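PDB 2ZYO: solute-binding protein from Thermoactinomyces vulgaris, which binds cyclodextrins and linear maltodextrins, here maltotetraose, and probably presents them to a membrane transporter for sugar uptake. Local coordinates for residues Glu129-Ile134 with Ala275-Gly280; Gly141-Thr146 with Gly263-Pro268. All coordinates share one frame; numbering follows the deposited sequence.

Contact 1. Residues Glu129-Ile134 with Ala275-Gly280; sequences ESVALI and AQTFIG. With GLC (alpha-D-glucopyranose), chain B.
Glu129 and Gly280 make a single antiparallel hydrogen-bonded pair, and two residues further on, at Val131 and Phe278, the chains have parted, with a water and two hydroxyls bridging the split. Within the pair, Glu129 N lies 2.9 Å from Gly280 O, and Gly280 N returns a bond of 3.0 Å to Glu129 O. Beyond it the water accepts from Val131 N at 2.9 Å and donates to Phe278 O at 2.6 Å, taking the place of a direct backbone bond. Next to it runs a chain of two hydrogen bonds: Thr277 OG1 donates to Ser130 OG at 2.7 Å, and Ser130 OG in turn donates to Val131 O at 2.8 Å, in the carbonyl plane and on a lone pair. Ser130 OG stands anti to its backbone N, beside the carbonyl carbon (chi1 170°), within reach of both partners. An alanine here would probably leave the Thr277 hydroxyl without the Ser130 oxygen as acceptor and Val131 O without this donor. Methyl to methyl, Val131 CG2 meets Thr277 CG2 at 3.7 Å. On the pocket side Glu129 CG packs over Gly280 O, and the extended chain beyond it brings OE2 to a glucose, whose O2 donates to it at 3.1 Å; Asn173 holds the same sugar. The joining of strands 120-136 and 278-287 beside the ligand is consistent with the interlobe hinge of type II periplasmic binding proteins. Helix 338-344 covers Ser130 through Gln343 and Ala344, while Val131 packs against Tyr175 and Tyr176 of helix 174-183 and Ile246 of strand 242-247.

Contact 2. Residues Gly141-Thr146 with Gly263-Pro268; sequences GQVPAT and GVAPLP
From Val143 to Thr146 the backbone runs beside Ala265-Pro268 in nearly the same direction, 25° apart, and closes in from 7.5 Å between the CA atoms of Val143 and Ala265 to 4.6 Å between those of Thr146 and Pro268. This is the strand-loop-helix connection between strand 120-136 and helix 147-157, laid against the end of strand 262-265 and the proline-rich loop that follows it. The side chains meet through apolar groups, and Pro268 also packs on main-chain carbonyls. With Val143 CG1 anti to the carbonyl carbon (chi1 -63°), both methyls of the valine face Ala265 CB, which lies 4.0 Å from CG1 and from CG2. The same valine also packs on Leu133 and Tyr135, so it ties the loop to the sheet it has just left. Farther along, two proline rings come near each other, Pro144 CB lying 4.4 Å from Pro268 CG, while Pro144 leans on Glu149 and Leu150 of the coming helix. Thr146 turns its side chain away from Pro268 to serve as the N-cap of helix 147-157, with OG1 capping a backbone N and hydrogen-bonded to Glu149 OE1. That leaves its main chain as the surface facing the proline. Pro268 CG touches Pro144 O at 3.4 Å, and Pro268 CB rests against the Thr146 carbonyl group, 3.3 Å from its C.

Contact 1 is buried near the middle of the chain, whereas contact 2 lies at the surface, about 21 Å from the chain centre. Both depend on strand 120-136: in contact 1 its residues 129-134 pair with the start of strand 278-287, and contact 2 joins the loop that leaves it to strand 262-265, its neighbour in the sheet. They meet directly, with a probable hydrogen bond of 2.8 Å from Leu133 N to Ala265 O and with Leu267 packed on Ala275 and Thr277. The chemistry follows the setting: backbone bonds, hydroxyls, a water and a sugar-binding carboxylate beside the pocket, but methyl groups and proline rings at the outer edge.

Contact 1. Residues Glu129-Ile134 with Ala275-Gly280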
loop_
_atom_site.group_PDB
_atom_site.type_symbol
_atom_site.label_atom_id
_atom_site.label_comp_id
_atom_site.label_asym_id
_atom_site.label_seq_id
_atom_site.Cartn_x
_atom_site.Cartn_y
_atom_site.Cartn_z
ATOM N N GLU A 129 1.262 -4.298 -1.936
ATOM C CA GLU A 129 -0.140 -4.531 -1.589
ATOM C C GLU A 129 -1.077 -3.605 -2.360
ATOM O O GLU A 129 -0.717 -2.479 -2.703
ATOM C CB GLU A 129 -0.367 -4.385 -0.077
ATOM C CG GLU A 129 -0.012 -3.013 0.495
ATOM C CD GLU A 129 -0.341 -2.864 1.974
ATOM O OE1 GLU A 129 -0.294 -3.869 2.715
ATOM O OE2 GLU A 129 -0.632 -1.723 2.393
ATOM N N SER A 130 -2.279 -4.105 -2.632
ATOM C CA SER A 130 -3.353 -3.333 -3.246
ATOM C C SER A 130 -4.681 -3.927 -2.816
ATOM O O SER A 130 -4.759 -5.119 -2.521
ATOM C CB SER A 130 -3.249 -3.395 -4.774
ATOM O OG SER A 130 -4.399 -2.838 -5.394
ATOM N N VAL A 131 -5.729 -3.109 -2.790
ATOM C CA VAL A 131 -7.079 -3.659 -2.670
ATOM C C VAL A 131 -7.434 -4.397 -3.959
ATOM O O VAL A 131 -6.824 -4.175 -5.008
ATOM C CB VAL A 131 -8.165 -2.587 -2.336
ATOM C CG1 VAL A 131 -7.868 -1.909 -1.005
ATOM C CG2 VAL A 131 -8.318 -1.562 -3.453
ATOM N N ALA A 132 -8.406 -5.293 -3.859
ATOM C CA ALA A 132 -8.952 -5.998 -5.015
ATOM C C ALA A 132 -10.351 -6.449 -4.642
ATOM O O ALA A 132 -10.829 -6.137 -3.546
ATOM C CB ALA A 132 -8.075 -7.190 -5.392
ATOM N N LEU A 133 -11.008 -7.174 -5.541
ATOM C CA LEU A 133 -12.333 -7.704 -5.247
ATOM C C LEU A 133 -12.195 -9.053 -4.550
ATOM O O LEU A 133 -11.838 -10.055 -5.178
ATOM C CB LEU A 133 -13.181 -7.818 -6.518
ATOM C CG LEU A 133 -14.689 -7.985 -6.297
ATOM C CD1 LEU A 133 -15.326 -6.705 -5.761
ATOM C CD2 LEU A 133 -15.360 -8.423 -7.584
ATOM N N ILE A 134 -12.453 -9.057 -3.245
ATOM C CA ILE A 134 -12.427 -10.285 -2.455
ATOM C C ILE A 134 -13.855 -10.789 -2.356
ATOM O O ILE A 134 -14.752 -10.042 -1.963
ATOM C CB ILE A 134 -11.856 -10.052 -1.039
ATOM C CG1 ILE A 134 -10.463 -9.407 -1.110
ATOM C CG2 ILE A 134 -11.807 -11.363 -0.257
ATOM C CD1 ILE A 134 -9.923 -8.938 0.240
ATOM N N ALA A 275 -9.078 -0.646 -13.634
ATOM C CA ALA A 275 -9.183 0.133 -12.406
ATOM C C ALA A 275 -7.789 0.433 -11.865
ATOM O O ALA A 275 -6.896 -0.420 -11.910
ATOM C CB ALA A 275 -10.016 -0.600 -11.368
ATOM N N GLN A 276 -7.612 1.657 -11.375
ATOM C CA GLN A 276 -6.338 2.103 -10.826
ATOM C C GLN A 276 -6.458 2.274 -9.323
ATOM O O GLN A 276 -7.134 3.185 -8.842
ATOM C CB GLN A 276 -5.905 3.426 -11.453
ATOM C CG GLN A 276 -5.674 3.385 -12.944
ATOM C CD GLN A 276 -5.320 4.749 -13.497
ATOM O OE1 GLN A 276 -4.212 5.251 -13.289
ATOM N NE2 GLN A 276 -6.264 5.362 -14.208
ATOM N N THR A 277 -5.790 1.393 -8.590
ATOM C CA THR A 277 -5.788 1.439 -7.136
ATOM C C THR A 277 -4.471 2.018 -6.639
ATOM O O THR A 277 -3.497 2.106 -7.390
ATOM C CB THR A 277 -5.957 0.031 -6.546
ATOM O OG1 THR A 277 -5.001 -0.853 -7.148
ATOM C CG2 THR A 277 -7.352 -0.498 -6.814
ATOM N N PHE A 278 -4.447 2.422 -5.373
ATOM C CA PHE A 278 -3.189 2.715 -4.707
ATOM C C PHE A 278 -2.426 1.412 -4.506
ATOM O O PHE A 278 -3.023 0.365 -4.245
ATOM C CB PHE A 278 -3.428 3.355 -3.339
ATOM C CG PHE A 278 -3.733 4.826 -3.382
ATOM C CD1 PHE A 278 -2.988 5.694 -4.180
ATOM C CD2 PHE A 278 -4.742 5.354 -2.581
ATOM C CE1 PHE A 278 -3.265 7.062 -4.197
ATOM C CE2 PHE A 278 -5.023 6.718 -2.591
ATOM C CZ PHE A 278 -4.282 7.572 -3.397
ATOM N N ILE A 279 -1.106 1.474 -4.636
ATOM C CA ILE A 279 -0.262 0.379 -4.176
ATOM C C ILE A 279 0.621 0.863 -3.028
ATOM O O ILE A 279 1.023 2.028 -2.989
ATOM C CB ILE A 279 0.582 -0.265 -5.312
ATOM C CG1 ILE A 279 1.518 0.760 -5.958
ATOM C CG2 ILE A 279 -0.331 -0.911 -6.359
ATOM C CD1 ILE A 279 2.765 0.156 -6.576
ATOM N N GLY A 280 0.876 -0.029 -2.076
ATOM C CA GLY A 280 1.793 0.242 -0.977
ATOM C C GLY A 280 2.972 -0.699 -1.092
ATOM O O GLY A 280 2.793 -1.900 -1.293
HETATM C C1 GLC B . -4.735 -0.876 4.846
HETATM C C2 GLC B . -3.389 -0.261 4.384
HETATM C C3 GLC B . -3.212 1.207 4.825
HETATM C C4 GLC B . -4.484 2.022 4.590
HETATM C C5 GLC B . -5.682 1.299 5.201
HETATM C C6 GLC B . -6.994 2.044 5.006
HETATM O O1 GLC B . -4.726 -1.170 6.199
HETATM O O2 GLC B . -2.299 -1.041 4.875
HETATM O O3 GLC B . -2.147 1.797 4.092
HETATM O O4 GLC B . -4.340 3.320 5.197
HETATM O O5 GLC B . -5.832 0.009 4.578
HETATM O O6 GLC B . -7.360 2.767 6.173
HETATM O O HOH W 1 -5.052 -0.301 -2.770
#

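Contact 2. Residues Gly141-Thr146 with Gly263-Pro268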
loop_
_atom_site.group_PDB
_atom_site.type_symbol
_atom_site.label_atom_id
_atom_site.label_comp_id
_atom_site.label_asym_id
_atom_site.label_seq_id
_atom_site.Cartn_x
_atom_site.Cartn_y
_atom_site.Cartn_z
ATOM N N GLY A 141 -19.896 -16.420 -8.293
ATOM C CA GLY A 141 -19.165 -17.257 -9.238
ATOM C C GLY A 141 -18.294 -16.423 -10.153
ATOM O O GLY A 141 -17.167 -16.070 -9.800
ATOM N N GLN A 142 -18.812 -16.109 -11.337
ATOM C CA GLN A 142 -18.133 -15.186 -12.229
ATOM C C GLN A 142 -18.294 -13.780 -11.672
ATOM O O GLN A 142 -19.414 -13.317 -11.448
ATOM C CB GLN A 142 -18.698 -15.269 -13.651
ATOM C CG GLN A 142 -18.053 -14.294 -14.641
ATOM C CD GLN A 142 -16.570 -14.549 -14.839
ATOM O OE1 GLN A 142 -16.142 -15.689 -15.017
ATOM N NE2 GLN A 142 -15.777 -13.484 -14.806
ATOM N N VAL A 143 -17.167 -13.114 -11.435
ATOM C CA VAL A 143 -17.174 -11.727 -10.970
ATOM C C VAL A 143 -17.712 -10.799 -12.066
ATOM O O VAL A 143 -17.564 -11.100 -13.251
ATOM C CB VAL A 143 -15.768 -11.260 -10.490
ATOM C CG1 VAL A 143 -15.310 -12.084 -9.293
ATOM C CG2 VAL A 143 -14.739 -11.321 -11.617
ATOM N N PRO A 144 -18.371 -9.690 -11.676
ATOM C CA PRO A 144 -18.837 -8.716 -12.669
ATOM C C PRO A 144 -17.713 -8.235 -13.591
ATOM O O PRO A 144 -16.603 -7.955 -13.128
ATOM C CB PRO A 144 -19.364 -7.569 -11.807
ATOM C CG PRO A 144 -19.786 -8.230 -10.538
ATOM C CD PRO A 144 -18.751 -9.294 -10.305
ATOM N N ALA A 145 -18.014 -8.160 -14.885
ATOM C CA ALA A 145 -17.022 -7.836 -15.913
ATOM C C ALA A 145 -16.700 -6.347 -15.993
ATOM O O ALA A 145 -15.627 -5.964 -16.467
ATOM C CB ALA A 145 -17.491 -8.343 -17.271
ATOM N N THR A 146 -17.638 -5.515 -15.549
ATOM C CA THR A 146 -17.491 -4.060 -15.605
ATOM C C THR A 146 -17.939 -3.441 -14.289
ATOM O O THR A 146 -18.650 -4.073 -13.505
ATOM C CB THR A 146 -18.342 -3.437 -16.735
ATOM O OG1 THR A 146 -19.729 -3.695 -16.482
ATOM C CG2 THR A 146 -17.957 -3.997 -18.101
ATOM N N GLY A 263 -12.261 -16.017 -2.795
ATOM C CA GLY A 263 -11.722 -15.754 -4.123
ATOM C C GLY A 263 -11.249 -14.314 -4.192
ATOM O O GLY A 263 -11.735 -13.463 -3.443
ATOM N N VAL A 264 -10.290 -14.043 -5.074
ATOM C CA VAL A 264 -9.790 -12.681 -5.287
ATOM C C VAL A 264 -9.619 -12.394 -6.777
ATOM O O VAL A 264 -8.956 -13.149 -7.493
ATOM C CB VAL A 264 -8.445 -12.415 -4.553
ATOM C CG1 VAL A 264 -8.034 -10.951 -4.700
ATOM C CG2 VAL A 264 -8.539 -12.786 -3.076
ATOM N N ALA A 265 -10.215 -11.297 -7.228
ATOM C CA ALA A 265 -10.103 -10.866 -8.618
ATOM C C ALA A 265 -9.755 -9.382 -8.683
ATOM O O ALA A 265 -10.014 -8.647 -7.728
ATOM C CB ALA A 265 -11.408 -11.142 -9.357
ATOM N N PRO A 266 -9.166 -8.930 -9.809
ATOM C CA PRO A 266 -8.963 -7.489 -9.961
ATOM C C PRO A 266 -10.312 -6.787 -9.986
ATOM O O PRO A 266 -11.326 -7.416 -10.300
ATOM C CB PRO A 266 -8.298 -7.357 -11.335
ATOM C CG PRO A 266 -7.800 -8.706 -11.673
ATOM C CD PRO A 266 -8.677 -9.687 -10.975
ATOM N N LEU A 267 -10.326 -5.501 -9.651
ATOM C CA LEU A 267 -11.548 -4.714 -9.765
ATOM C C LEU A 267 -12.012 -4.695 -11.218
ATOM O O LEU A 267 -11.181 -4.646 -12.132
ATOM C CB LEU A 267 -11.332 -3.289 -9.254
ATOM C CG LEU A 267 -10.932 -3.112 -7.785
ATOM C CD1 LEU A 267 -10.764 -1.637 -7.466
ATOM C CD2 LEU A 267 -11.948 -3.753 -6.844
ATOM N N PRO A 268 -13.339 -4.769 -11.436
ATOM C CA PRO A 268 -13.903 -4.717 -12.783
ATOM C C PRO A 268 -13.491 -3.449 -13.523
ATOM O O PRO A 268 -13.267 -2.411 -12.897
ATOM C CB PRO A 268 -15.411 -4.712 -12.520
ATOM C CG PRO A 268 -15.567 -5.397 -11.206
ATOM C CD PRO A 268 -14.389 -4.931 -10.412
#